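Local atomic coordinates of fimbrin (Schizosaccharomyces pombe, PDB entry 1RT8), a protein that binds and crosslinks actin filaments, supporting cell polarity, cytokinesis, mating and spore formation in fission yeast. Residues Phe17-Ile21 with Val124-Ile128; Asn89-Ile93 with Ile107-Leu113; Ala177-Val183 with Glu194-Val198; Arg285-Val289 with Phe489-Asp494; Arg391-Thr395 with Thr407-Met413. All coordinates share one frame; numbering follows the deposited sequence.

In the fold
The five contacts follow the modular logic of a fimbrin core, four calponin-homology (CH) domains paired into two actin-binding regions. Contacts 1 and 2 lie in the first CH domain, their centres about 16 Å apart: helix 11-25 meets helix 117-131 in one, helix 82-99 meets the short helix 109-113 in the other, and contact 2 falls within the chain spanned by contact 1. Contact 3 belongs to the second CH domain. Contacts 4 and 5 each join the third CH domain to the fourth, with centres about 19 Å apart, so the second actin-binding region is tied together internally. Contacts 3 and 5 lie about 56 Å apart, centre to centre, on opposite sides of the chain's centre.

Contact 1 of 5, residues Phe17-Ile21 with Val124-Ile128; sequences FIKHI and VWQII
Phe17 and Trp125 lie with their planes nearly parallel, 9° apart, yet slid so far that the phenyl ring and the indole six-membered ring barely overlap; the centroids are 5.6 Å from each other. The far rim of the phenyl (CE1, CZ and CE2) does the touching, closest where Phe17 CZ comes within 3.4 Å of Trp125 CE3. The side of the ring nearer its own backbone is served by aliphatic groups: Ile128 CD1 sits 3.8 Å from Phe17 CD2, and Val124 CG1 reaches Phe17 CB and CD1. With CG held anti to the carbonyl carbon (chi1 -70°), the phenylalanine extends across to helix 117-131 and meets three of its residues. On the next turn, Ile21 and Val124 approach tip to tip, Ile21 CD1 against Val124 CG1 at 4.1 Å, while His20 and Ile128 run alongside each other, heading opposite ways, with His20 ND1 3.7 Å from Ile128 CD1. These contacts join the first and last long helices of the CH domain, whose short segments cross at 54°. Leu250 of helix 248-261, from the second CH domain, also packs on Phe17. An alanine at Phe17 is likely to open a gap between the helices and deprive Trp125 and Ile128 of a shared neighbour. Across this interface cohesion is apolar, without a hydrogen bond, and buried His20 ND1 has no polar partner, which probably costs some solvation energy, offset by the apolar packing.

Contact 2 of 5, residues Asn89-Ile93 with Ile107-Leu113; sequences NNVVI and IGAGDIL
Asn89 ND2 serves two backbone carbonyls: it gives a weak hydrogen bond to Ala109 O (3.3 Å, N-H...O angle 124°) and another hydrogen bond to Lys49 O, outside the two segments. The rest of the amide lies against aliphatic carbon, with Asn89 OD1 3.4 Å from Ile112 CG2. Asn89 CB meets Ala109 CB at 3.7 Å, close to the point where the backbones come nearest. On the following turn Ile93 carries the apolar half. Both of its side-chain torsions lie near -65°, a folded course that brings Ile93 CD1 against both Ile107 CG2 and Ile112 CD1, each 3.8 Å away. Ile112 CD1 also touches Val92 CG1. The start of helix 109-113 is tied locally: Gly108, its N-cap residue, donates its backbone N to Asp111 OD2 over 2.6 Å, on the anti side of the carboxylate. Asn90 points its OD1 at Ala109 CB, whereas its ND2 is bonded to Lys483 O, in the fourth CH domain. The axis of 109-113 runs at 116° to that of segment 89-93, with Leu54 of helix 52-61 packing on both Val92 and Ile112, and Leu119 and Leu123 of helix 117-131 lying against Ile107.

Contact 3 of 5, residues Ala177-Val183 with Glu194-Val198; sequences ANWPRTV and ENYTV
The Trp179 indole is covered on both faces: Val198 CG2 sits over the centre of the six-membered ring, 3.6 Å from its centroid in a CH-pi contact, and Pro180 CD lies on the opposite face, offset toward the rim. At the edge, Trp179 NE1 donates to Asn195 OD1 over 2.9 Å, nearly along the C=O axis, with the amide plane turned 88° from the ring. Glu194 OE1 is also at this edge, 3.7 Å from Trp179 CZ2. Trp179 N closes the Schellman motif that ends helix 162-176 by bonding to Leu174 O, with Asn178 taking the positive phi; from there CG lies anti to the tryptophan N (chi1 -171°), which sends the indole onto the start of helix 194-203 in the second CH domain. Arg181 adds a salt bridge, NH1 to Glu194 OE1 at 2.8 Å, the oxygen lying in the guanidinium plane but gripped from above its own carboxylate plane. The same NH1 pairs with Asp192, just ahead of the helix. Asn195 lies over one guanidinium face, and a water accepts from Arg181 NE and Asn195 ND2 and donates to Thr182 O. Asn195 ND2 is bonded to Asp189 O as well. Beyond these polar groups, Val198 CG1 meets Ala177 CB at 3.6 Å.

Contact 4 of 5, residues Arg285-Val289 with Phe489-Asp494; sequences REARV and FILPED
The seam between the third and fourth CH domains, inside the second actin-binding region, is bridged here by a side-on arginine-carboxylate pair. Arg285 NE donates to Asp494 OD1 over 2.9 Å and Arg285 NH2 to Asp494 OD2 over 2.8 Å, both nearly straight. The two groups are almost coplanar, 6° apart, and each oxygen is met on its syn lone pair. To reach them the arginine folds back, its chain bent at chi2 and chi3 (-58° and -57°). OD2 also accepts the backbone N of Leu491, on its anti side, at the start of helix 492-496; Asp494 therefore ties the turn leading into its own helix while receiving a side chain from helix 282-296 of the neighbouring CH domain. Arg499 makes salt bridges with both Asp494 OD1 and Glu493 OE2, adding a second positive charge to this acidic pair. Leu491 CD1 lies over one face of the Arg285 guanidinium. A methionine in place of Arg285 would probably cost Asp494 its two-bond grip from the third CH domain, leaving the carboxylate to Arg499 and Leu491 N alone among the partners described. One helical turn on, the contact becomes apolar: Val289 CG1 meets Phe489 CB and Val289 CG2 meets Ile490 CG2, both at 4.0 Å.

Contact 5 of 5, residues Arg391-Thr395 with Thr407-Met413; sequences RMNIT and TLSDSDM
Arg391 lays one face of its guanidinium against Met413 SD, which stands 3.9 Å from Arg391 NH2 and is offset toward the rim of the group. The pair spans the passage from the third CH domain to the fourth: the arginine belongs to helix 379-397, while Met413 lies on helix 410-421, whose first turn opens with Ser409 as N-cap. Arg391 carries CG opposite its backbone N (chi1 -178°), then bends at chi2, and this course turns the edge of the guanidinium toward that opening turn. There NE and NH2 both grip one oxygen, Asp410 OD1, side-on; the NH2 bond is 3.0 Å long, and the carboxylate is nearly coplanar with the guanidinium at 17°. NH2 has a further acceptor in Leu408 O, 2.9 Å away, though this donor approaches tilted from the carbonyl plane. A charged side chain thus holds both the aspartate and the backbone just ahead of the helix. The salt bridge lies at a helix N-terminus, where the negative carboxylate is probably also favoured by the helix dipole. Apolar contacts fill in around the polar centre: Ile394 CG2 meets Met413 CE at 4.1 Å, the two side chains meeting nearly perpendicularly, and Thr395 CG2 rests against the backbone and CB of Leu408. Leu504 of helix 500-511 packs on Arg391, Ile394, Asp410 and Met413 together. At the cap itself, Ser409 N donates to Asp412 OD2 over 2.9 Å, on the anti side and tilted 32° from the carboxylate plane.

Contact 1 of 5, residues Phe17-Ile21 with Val124-Ile128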
# COMPACT_ATOMS: atom_id res chain seq x y z
N PHE A 17 18.86 6.64 1.15
CA PHE A 17 17.93 5.61 1.60
C PHE A 17 18.56 4.78 2.72
O PHE A 17 17.92 4.49 3.73
CB PHE A 17 17.53 4.69 0.44
CG PHE A 17 16.65 5.36 -0.59
CD1 PHE A 17 16.42 4.75 -1.82
CD2 PHE A 17 16.06 6.59 -0.33
CE1 PHE A 17 15.62 5.36 -2.78
CE2 PHE A 17 15.25 7.20 -1.29
CZ PHE A 17 15.03 6.59 -2.51
N ILE A 18 19.82 4.40 2.54
CA ILE A 18 20.50 3.62 3.56
C ILE A 18 20.62 4.43 4.85
O ILE A 18 20.48 3.88 5.94
CB ILE A 18 21.90 3.19 3.10
CG1 ILE A 18 21.79 2.24 1.91
CG2 ILE A 18 22.64 2.53 4.26
CD1 ILE A 18 23.11 1.92 1.23
N LYS A 19 20.89 5.72 4.72
CA LYS A 19 21.01 6.57 5.90
C LYS A 19 19.67 6.60 6.64
O LYS A 19 19.63 6.50 7.87
CB LYS A 19 21.42 7.99 5.50
CG LYS A 19 22.83 8.08 4.92
CD LYS A 19 23.24 9.52 4.64
CE LYS A 19 23.28 10.36 5.92
NZ LYS A 19 23.87 11.71 5.67
N HIS A 20 18.58 6.74 5.89
CA HIS A 20 17.26 6.76 6.51
C HIS A 20 17.02 5.44 7.23
O HIS A 20 16.48 5.40 8.33
CB HIS A 20 16.17 6.99 5.46
CG HIS A 20 14.79 6.72 5.96
ND1 HIS A 20 14.16 5.50 5.80
CD2 HIS A 20 13.93 7.50 6.66
CE1 HIS A 20 12.98 5.54 6.38
NE2 HIS A 20 12.81 6.74 6.91
N ILE A 21 17.44 4.34 6.60
CA ILE A 21 17.25 3.03 7.20
C ILE A 21 18.10 2.88 8.46
O ILE A 21 17.70 2.22 9.42
CB ILE A 21 17.60 1.91 6.20
CG1 ILE A 21 16.63 1.98 5.01
CG2 ILE A 21 17.50 0.55 6.88
CD1 ILE A 21 16.97 1.03 3.88
N VAL A 124 12.59 -0.56 -1.70
CA VAL A 124 12.92 0.27 -0.55
C VAL A 124 12.25 1.64 -0.68
O VAL A 124 11.63 2.14 0.26
CB VAL A 124 14.46 0.45 -0.41
CG1 VAL A 124 14.78 1.70 0.43
CG2 VAL A 124 15.05 -0.78 0.25
N TRP A 125 12.37 2.23 -1.87
CA TRP A 125 11.77 3.53 -2.11
C TRP A 125 10.25 3.47 -1.98
O TRP A 125 9.64 4.35 -1.36
CB TRP A 125 12.17 4.05 -3.51
CG TRP A 125 11.34 5.21 -3.96
CD1 TRP A 125 10.56 5.26 -5.08
CD2 TRP A 125 11.14 6.46 -3.27
NE1 TRP A 125 9.88 6.46 -5.13
CE2 TRP A 125 10.22 7.21 -4.03
CE3 TRP A 125 11.64 7.00 -2.09
CZ2 TRP A 125 9.79 8.48 -3.64
CZ3 TRP A 125 11.21 8.27 -1.70
CH2 TRP A 125 10.29 8.99 -2.48
N GLN A 126 9.63 2.43 -2.53
CA GLN A 126 8.18 2.33 -2.43
C GLN A 126 7.75 2.28 -0.97
O GLN A 126 6.77 2.92 -0.57
CB GLN A 126 7.65 1.10 -3.18
CG GLN A 126 7.77 1.17 -4.70
CD GLN A 126 7.01 2.35 -5.31
OE1 GLN A 126 5.85 2.60 -4.97
NE2 GLN A 126 7.66 3.07 -6.22
N ILE A 127 8.49 1.51 -0.16
CA ILE A 127 8.17 1.40 1.27
C ILE A 127 8.35 2.76 1.97
O ILE A 127 7.48 3.18 2.73
CB ILE A 127 9.04 0.32 1.97
CG1 ILE A 127 8.73 -1.05 1.35
CG2 ILE A 127 8.73 0.27 3.46
CD1 ILE A 127 9.54 -2.20 1.94
N ILE A 128 9.47 3.43 1.70
CA ILE A 128 9.76 4.74 2.30
C ILE A 128 8.71 5.77 1.90
O ILE A 128 8.25 6.56 2.72
CB ILE A 128 11.14 5.28 1.88
CG1 ILE A 128 12.26 4.47 2.55
CG2 ILE A 128 11.27 6.76 2.28
CD1 ILE A 128 13.65 4.92 2.15

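Contact 2 of 5, residues Asn89-Ile93 with Ile107-Leu113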
# COMPACT_ATOMS: atom_id res chain seq x y z
N ASN A 89 11.07 -13.58 3.24
CA ASN A 89 10.84 -12.75 2.07
C ASN A 89 9.41 -12.84 1.55
O ASN A 89 8.91 -11.89 0.95
CB ASN A 89 11.86 -13.08 0.97
CG ASN A 89 13.25 -12.59 1.34
OD1 ASN A 89 13.40 -11.66 2.13
ND2 ASN A 89 14.27 -13.19 0.75
N ASN A 90 8.74 -13.96 1.81
CA ASN A 90 7.34 -14.09 1.41
C ASN A 90 6.53 -13.08 2.21
O ASN A 90 5.60 -12.44 1.69
CB ASN A 90 6.82 -15.50 1.69
CG ASN A 90 7.27 -16.51 0.66
OD1 ASN A 90 7.76 -16.15 -0.40
ND2 ASN A 90 7.09 -17.79 0.97
N VAL A 91 6.86 -12.96 3.50
CA VAL A 91 6.18 -12.02 4.39
C VAL A 91 6.39 -10.58 3.91
O VAL A 91 5.46 -9.77 3.90
CB VAL A 91 6.70 -12.14 5.84
CG1 VAL A 91 6.09 -11.04 6.70
CG2 VAL A 91 6.35 -13.50 6.41
N VAL A 92 7.63 -10.26 3.53
CA VAL A 92 7.97 -8.94 3.02
C VAL A 92 7.18 -8.63 1.75
O VAL A 92 6.44 -7.64 1.69
CB VAL A 92 9.49 -8.85 2.69
CG1 VAL A 92 9.78 -7.64 1.80
CG2 VAL A 92 10.29 -8.75 3.98
N ILE A 93 7.33 -9.49 0.75
CA ILE A 93 6.67 -9.31 -0.54
C ILE A 93 5.15 -9.18 -0.46
O ILE A 93 4.58 -8.25 -1.01
CB ILE A 93 6.99 -10.49 -1.50
CG1 ILE A 93 8.47 -10.44 -1.92
CG2 ILE A 93 6.06 -10.44 -2.72
CD1 ILE A 93 8.86 -9.22 -2.68
N ILE A 107 9.38 -7.91 -8.55
CA ILE A 107 10.20 -8.45 -7.47
C ILE A 107 9.57 -9.63 -6.73
O ILE A 107 8.41 -9.59 -6.34
CB ILE A 107 10.59 -7.34 -6.44
CG1 ILE A 107 11.69 -7.86 -5.51
CG2 ILE A 107 9.36 -6.90 -5.66
CD1 ILE A 107 12.28 -6.81 -4.59
N GLY A 108 10.35 -10.70 -6.56
CA GLY A 108 9.89 -11.89 -5.87
C GLY A 108 10.82 -12.26 -4.73
O GLY A 108 11.92 -11.72 -4.63
N ALA A 109 10.38 -13.17 -3.86
CA ALA A 109 11.19 -13.57 -2.72
C ALA A 109 12.61 -13.94 -3.12
O ALA A 109 13.56 -13.60 -2.41
CB ALA A 109 10.52 -14.75 -1.99
N GLY A 110 12.75 -14.61 -4.25
CA GLY A 110 14.07 -15.01 -4.73
C GLY A 110 14.94 -13.84 -5.17
O GLY A 110 16.17 -13.92 -5.10
N ASP A 111 14.31 -12.76 -5.63
CA ASP A 111 15.06 -11.59 -6.06
C ASP A 111 15.71 -10.93 -4.84
O ASP A 111 16.84 -10.43 -4.93
CB ASP A 111 14.13 -10.58 -6.75
CG ASP A 111 13.53 -11.12 -8.04
OD1 ASP A 111 14.25 -11.77 -8.82
OD2 ASP A 111 12.33 -10.88 -8.28
N ILE A 112 15.00 -10.92 -3.72
CA ILE A 112 15.54 -10.35 -2.49
C ILE A 112 16.67 -11.25 -2.00
O ILE A 112 17.74 -10.77 -1.64
CB ILE A 112 14.46 -10.25 -1.38
CG1 ILE A 112 13.35 -9.29 -1.82
CG2 ILE A 112 15.10 -9.76 -0.08
CD1 ILE A 112 12.21 -9.16 -0.81
N LEU A 113 16.44 -12.55 -2.02
CA LEU A 113 17.45 -13.52 -1.60
C LEU A 113 18.75 -13.35 -2.39
O LEU A 113 19.84 -13.54 -1.84
CB LEU A 113 16.93 -14.95 -1.76
CG LEU A 113 17.92 -16.10 -1.51
CD1 LEU A 113 18.42 -16.07 -0.08
CD2 LEU A 113 17.25 -17.43 -1.81

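Contact 3 of 5, residues Ala177-Val183 with Glu194-Val198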
# COMPACT_ATOMS: atom_id res chain seq x y z
N ALA A 177 2.53 33.63 -0.13
CA ALA A 177 3.74 34.43 -0.14
C ALA A 177 3.77 35.36 -1.35
O ALA A 177 4.77 36.02 -1.63
CB ALA A 177 4.97 33.53 -0.15
N ASN A 178 2.65 35.41 -2.08
CA ASN A 178 2.54 36.26 -3.26
C ASN A 178 3.74 36.03 -4.19
O ASN A 178 4.36 36.98 -4.67
CB ASN A 178 2.48 37.73 -2.85
CG ASN A 178 1.24 38.05 -2.03
OD1 ASN A 178 0.11 37.86 -2.49
ND2 ASN A 178 1.44 38.54 -0.81
N TRP A 179 4.04 34.76 -4.44
CA TRP A 179 5.15 34.37 -5.31
C TRP A 179 4.55 33.94 -6.66
O TRP A 179 3.64 33.12 -6.70
CB TRP A 179 5.92 33.23 -4.63
CG TRP A 179 7.22 32.84 -5.27
CD1 TRP A 179 7.53 31.63 -5.81
CD2 TRP A 179 8.38 33.67 -5.44
NE1 TRP A 179 8.81 31.65 -6.32
CE2 TRP A 179 9.35 32.89 -6.11
CE3 TRP A 179 8.69 35.00 -5.10
CZ2 TRP A 179 10.61 33.39 -6.44
CZ3 TRP A 179 9.95 35.50 -5.44
CH2 TRP A 179 10.89 34.69 -6.11
N PRO A 180 5.03 34.51 -7.77
CA PRO A 180 4.54 34.20 -9.11
C PRO A 180 4.78 32.77 -9.60
O PRO A 180 4.23 32.36 -10.63
CB PRO A 180 5.26 35.22 -9.99
CG PRO A 180 5.63 36.33 -9.04
CD PRO A 180 6.06 35.56 -7.82
N ARG A 181 5.61 32.02 -8.89
CA ARG A 181 5.90 30.65 -9.30
C ARG A 181 4.99 29.63 -8.64
O ARG A 181 4.54 29.81 -7.52
CB ARG A 181 7.36 30.30 -9.04
CG ARG A 181 8.31 31.08 -9.91
CD ARG A 181 9.73 30.63 -9.76
NE ARG A 181 9.93 29.26 -10.22
CZ ARG A 181 11.12 28.66 -10.22
NH1 ARG A 181 12.19 29.33 -9.79
NH2 ARG A 181 11.23 27.41 -10.62
N THR A 182 4.73 28.56 -9.36
CA THR A 182 3.88 27.51 -8.84
C THR A 182 4.64 26.21 -8.99
O THR A 182 5.56 26.11 -9.81
CB THR A 182 2.54 27.49 -9.60
OG1 THR A 182 1.50 27.06 -8.72
CG2 THR A 182 2.62 26.56 -10.81
N VAL A 183 4.27 25.21 -8.19
CA VAL A 183 4.93 23.91 -8.23
C VAL A 183 3.98 22.82 -8.73
O VAL A 183 2.84 22.72 -8.27
CB VAL A 183 5.45 23.52 -6.82
CG1 VAL A 183 5.71 22.03 -6.74
CG2 VAL A 183 6.73 24.29 -6.52
N GLU A 194 14.67 28.30 -5.54
CA GLU A 194 13.84 29.48 -5.31
C GLU A 194 12.54 29.18 -4.59
O GLU A 194 12.21 29.82 -3.59
CB GLU A 194 13.51 30.17 -6.63
CG GLU A 194 14.63 31.02 -7.19
CD GLU A 194 14.18 31.87 -8.38
OE1 GLU A 194 12.99 31.80 -8.75
OE2 GLU A 194 15.02 32.59 -8.95
N ASN A 195 11.78 28.22 -5.10
CA ASN A 195 10.51 27.89 -4.46
C ASN A 195 10.68 27.38 -3.04
O ASN A 195 9.86 27.68 -2.17
CB ASN A 195 9.73 26.91 -5.33
CG ASN A 195 9.22 27.56 -6.61
OD1 ASN A 195 8.97 28.76 -6.63
ND2 ASN A 195 9.05 26.79 -7.68
N TYR A 196 11.75 26.64 -2.79
CA TYR A 196 12.03 26.14 -1.45
C TYR A 196 12.31 27.32 -0.52
O TYR A 196 11.79 27.38 0.59
CB TYR A 196 13.25 25.21 -1.48
CG TYR A 196 12.97 23.78 -1.93
CD1 TYR A 196 13.98 23.01 -2.52
CD2 TYR A 196 11.72 23.19 -1.73
CE1 TYR A 196 13.76 21.70 -2.90
CE2 TYR A 196 11.49 21.85 -2.11
CZ TYR A 196 12.52 21.11 -2.69
OH TYR A 196 12.33 19.80 -3.08
N THR A 197 13.13 28.26 -0.99
CA THR A 197 13.47 29.45 -0.20
C THR A 197 12.22 30.25 0.19
O THR A 197 12.08 30.66 1.33
CB THR A 197 14.43 30.38 -0.96
OG1 THR A 197 15.69 29.71 -1.15
CG2 THR A 197 14.66 31.67 -0.19
N VAL A 198 11.32 30.47 -0.76
CA VAL A 198 10.10 31.21 -0.48
C VAL A 198 9.23 30.40 0.49
O VAL A 198 8.66 30.96 1.43
CB VAL A 198 9.31 31.50 -1.78
CG1 VAL A 198 8.00 32.18 -1.46
CG2 VAL A 198 10.14 32.40 -2.70
O HOH W 1 7.84 26.92 -10.55

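Contact 4 of 5, residues Arg285-Val289 with Phe489-Asp494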
# COMPACT_ATOMS: atom_id res chain seq x y z
N ARG A 285 -14.78 -0.42 4.66
CA ARG A 285 -13.71 -1.42 4.66
C ARG A 285 -13.69 -2.22 3.37
O ARG A 285 -12.63 -2.43 2.78
CB ARG A 285 -13.86 -2.36 5.87
CG ARG A 285 -13.42 -1.72 7.19
CD ARG A 285 -11.99 -1.25 7.11
NE ARG A 285 -11.08 -2.34 6.74
CZ ARG A 285 -9.98 -2.19 6.01
NH1 ARG A 285 -9.64 -0.99 5.58
NH2 ARG A 285 -9.23 -3.24 5.70
N GLU A 286 -14.86 -2.67 2.92
CA GLU A 286 -14.94 -3.43 1.68
C GLU A 286 -14.38 -2.57 0.55
O GLU A 286 -13.61 -3.05 -0.27
CB GLU A 286 -16.39 -3.84 1.35
CG GLU A 286 -17.03 -4.77 2.38
CD GLU A 286 -18.39 -5.29 1.94
OE1 GLU A 286 -19.11 -4.56 1.23
OE2 GLU A 286 -18.75 -6.43 2.30
N ALA A 287 -14.77 -1.30 0.54
CA ALA A 287 -14.32 -0.37 -0.49
C ALA A 287 -12.79 -0.28 -0.51
O ALA A 287 -12.18 -0.30 -1.59
CB ALA A 287 -14.93 1.03 -0.25
N ARG A 288 -12.17 -0.19 0.66
CA ARG A 288 -10.72 -0.11 0.75
C ARG A 288 -10.04 -1.42 0.35
O ARG A 288 -8.98 -1.40 -0.26
CB ARG A 288 -10.29 0.29 2.17
CG ARG A 288 -10.34 1.80 2.41
CD ARG A 288 -10.20 2.14 3.89
NE ARG A 288 -10.30 3.58 4.15
CZ ARG A 288 -9.35 4.47 3.84
NH1 ARG A 288 -8.23 4.07 3.25
NH2 ARG A 288 -9.53 5.76 4.12
N VAL A 289 -10.66 -2.54 0.69
CA VAL A 289 -10.13 -3.86 0.33
C VAL A 289 -10.24 -4.07 -1.18
O VAL A 289 -9.30 -4.55 -1.82
CB VAL A 289 -10.89 -5.00 1.06
CG1 VAL A 289 -10.46 -6.35 0.50
CG2 VAL A 289 -10.59 -4.94 2.56
N PHE A 489 -5.64 -8.83 1.19
CA PHE A 489 -5.89 -7.40 1.15
C PHE A 489 -6.71 -6.88 2.32
O PHE A 489 -7.09 -5.71 2.33
CB PHE A 489 -6.57 -7.01 -0.17
CG PHE A 489 -5.71 -7.24 -1.38
CD1 PHE A 489 -6.12 -8.10 -2.39
CD2 PHE A 489 -4.48 -6.60 -1.50
CE1 PHE A 489 -5.33 -8.32 -3.52
CE2 PHE A 489 -3.67 -6.82 -2.63
CZ PHE A 489 -4.10 -7.68 -3.64
N ILE A 490 -7.00 -7.73 3.29
CA ILE A 490 -7.76 -7.31 4.46
C ILE A 490 -6.83 -6.99 5.62
O ILE A 490 -5.63 -7.25 5.56
CB ILE A 490 -8.75 -8.39 4.93
CG1 ILE A 490 -8.01 -9.69 5.28
CG2 ILE A 490 -9.79 -8.65 3.85
CD1 ILE A 490 -8.89 -10.72 5.98
N LEU A 491 -7.40 -6.40 6.67
CA LEU A 491 -6.66 -6.06 7.89
C LEU A 491 -7.22 -6.92 9.02
O LEU A 491 -8.29 -7.53 8.90
CB LEU A 491 -6.83 -4.58 8.24
CG LEU A 491 -6.08 -3.53 7.42
CD1 LEU A 491 -6.54 -2.14 7.86
CD2 LEU A 491 -4.58 -3.68 7.63
N PRO A 492 -6.51 -6.99 10.16
CA PRO A 492 -6.97 -7.79 11.29
C PRO A 492 -8.41 -7.46 11.71
O PRO A 492 -9.22 -8.36 11.99
CB PRO A 492 -5.96 -7.45 12.38
CG PRO A 492 -4.69 -7.23 11.60
CD PRO A 492 -5.18 -6.41 10.42
N GLU A 493 -8.72 -6.18 11.72
CA GLU A 493 -10.04 -5.72 12.14
C GLU A 493 -11.18 -6.30 11.31
O GLU A 493 -12.31 -6.40 11.79
CB GLU A 493 -10.09 -4.19 12.11
CG GLU A 493 -10.12 -3.60 10.72
CD GLU A 493 -10.35 -2.11 10.74
OE1 GLU A 493 -9.35 -1.35 10.81
OE2 GLU A 493 -11.52 -1.68 10.69
N ASP A 494 -10.91 -6.67 10.06
CA ASP A 494 -11.97 -7.23 9.23
C ASP A 494 -12.39 -8.61 9.73
O ASP A 494 -13.56 -9.00 9.61
CB ASP A 494 -11.51 -7.27 7.77
CG ASP A 494 -11.23 -5.89 7.22
OD1 ASP A 494 -12.05 -4.98 7.45
OD2 ASP A 494 -10.19 -5.71 6.55

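Contact 5 of 5, residues Arg391-Thr395 with Thr407-Met413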
# COMPACT_ATOMS: atom_id res chain seq x y z
N ARG A 391 -15.38 -12.52 -6.18
CA ARG A 391 -15.86 -13.84 -5.83
C ARG A 391 -15.71 -14.88 -6.95
O ARG A 391 -15.30 -16.02 -6.70
CB ARG A 391 -17.33 -13.77 -5.41
CG ARG A 391 -17.91 -15.11 -4.97
CD ARG A 391 -17.19 -15.64 -3.73
NE ARG A 391 -17.71 -16.94 -3.31
CZ ARG A 391 -17.39 -18.10 -3.88
NH1 ARG A 391 -16.56 -18.15 -4.91
NH2 ARG A 391 -17.91 -19.23 -3.41
N MET A 392 -16.05 -14.49 -8.18
CA MET A 392 -15.93 -15.41 -9.30
C MET A 392 -14.47 -15.73 -9.55
O MET A 392 -14.14 -16.87 -9.89
CB MET A 392 -16.54 -14.80 -10.57
CG MET A 392 -16.57 -15.78 -11.74
SD MET A 392 -17.45 -17.30 -11.30
CE MET A 392 -19.15 -16.76 -11.38
N ASN A 393 -13.60 -14.75 -9.36
CA ASN A 393 -12.17 -14.95 -9.56
C ASN A 393 -11.67 -16.03 -8.60
O ASN A 393 -10.84 -16.86 -8.99
CB ASN A 393 -11.42 -13.64 -9.31
CG ASN A 393 -9.95 -13.74 -9.66
OD1 ASN A 393 -9.10 -13.21 -8.95
ND2 ASN A 393 -9.64 -14.40 -10.77
N ILE A 394 -12.15 -16.01 -7.36
CA ILE A 394 -11.75 -17.02 -6.38
C ILE A 394 -12.17 -18.41 -6.86
O ILE A 394 -11.40 -19.36 -6.78
CB ILE A 394 -12.40 -16.75 -4.99
CG1 ILE A 394 -11.74 -15.55 -4.32
CG2 ILE A 394 -12.27 -17.98 -4.10
CD1 ILE A 394 -12.41 -15.14 -3.02
N THR A 395 -13.40 -18.53 -7.35
CA THR A 395 -13.91 -19.80 -7.85
C THR A 395 -13.05 -20.32 -9.00
O THR A 395 -12.65 -21.49 -9.01
CB THR A 395 -15.36 -19.67 -8.37
OG1 THR A 395 -16.23 -19.29 -7.29
CG2 THR A 395 -15.84 -21.00 -8.96
N THR A 407 -17.67 -24.62 -9.64
CA THR A 407 -18.83 -24.82 -8.78
C THR A 407 -18.42 -24.85 -7.30
O THR A 407 -18.80 -25.75 -6.56
CB THR A 407 -19.56 -26.14 -9.13
OG1 THR A 407 -19.91 -26.14 -10.52
CG2 THR A 407 -20.85 -26.29 -8.30
N LEU A 408 -17.63 -23.87 -6.89
CA LEU A 408 -17.18 -23.79 -5.50
C LEU A 408 -18.14 -22.88 -4.74
O LEU A 408 -18.14 -21.67 -4.93
CB LEU A 408 -15.78 -23.20 -5.44
CG LEU A 408 -15.18 -23.13 -4.04
CD1 LEU A 408 -14.93 -24.54 -3.54
CD2 LEU A 408 -13.89 -22.33 -4.08
N SER A 409 -18.97 -23.46 -3.87
CA SER A 409 -19.93 -22.66 -3.11
C SER A 409 -19.31 -22.12 -1.83
O SER A 409 -18.21 -22.52 -1.44
CB SER A 409 -21.16 -23.49 -2.74
OG SER A 409 -20.86 -24.34 -1.64
N ASP A 410 -20.02 -21.20 -1.19
CA ASP A 410 -19.58 -20.60 0.06
C ASP A 410 -19.56 -21.71 1.11
O ASP A 410 -18.66 -21.77 1.94
CB ASP A 410 -20.55 -19.49 0.49
CG ASP A 410 -20.29 -18.16 -0.22
OD1 ASP A 410 -19.77 -18.16 -1.36
OD2 ASP A 410 -20.62 -17.11 0.36
N SER A 411 -20.57 -22.58 1.07
CA SER A 411 -20.64 -23.68 2.01
C SER A 411 -19.42 -24.58 1.83
O SER A 411 -18.85 -25.04 2.81
CB SER A 411 -21.93 -24.48 1.83
OG SER A 411 -21.95 -25.15 0.58
N ASP A 412 -19.02 -24.83 0.58
CA ASP A 412 -17.85 -25.67 0.32
C ASP A 412 -16.60 -25.05 0.98
O ASP A 412 -15.76 -25.77 1.52
CB ASP A 412 -17.57 -25.82 -1.18
CG ASP A 412 -18.66 -26.58 -1.93
OD1 ASP A 412 -19.25 -27.52 -1.36
OD2 ASP A 412 -18.92 -26.24 -3.10
N MET A 413 -16.48 -23.73 0.91
CA MET A 413 -15.33 -23.05 1.52
C MET A 413 -15.36 -23.16 3.05
O MET A 413 -14.32 -23.42 3.68
CB MET A 413 -15.29 -21.58 1.09
CG MET A 413 -15.02 -21.40 -0.39
SD MET A 413 -15.00 -19.67 -0.92
CE MET A 413 -13.40 -19.15 -0.37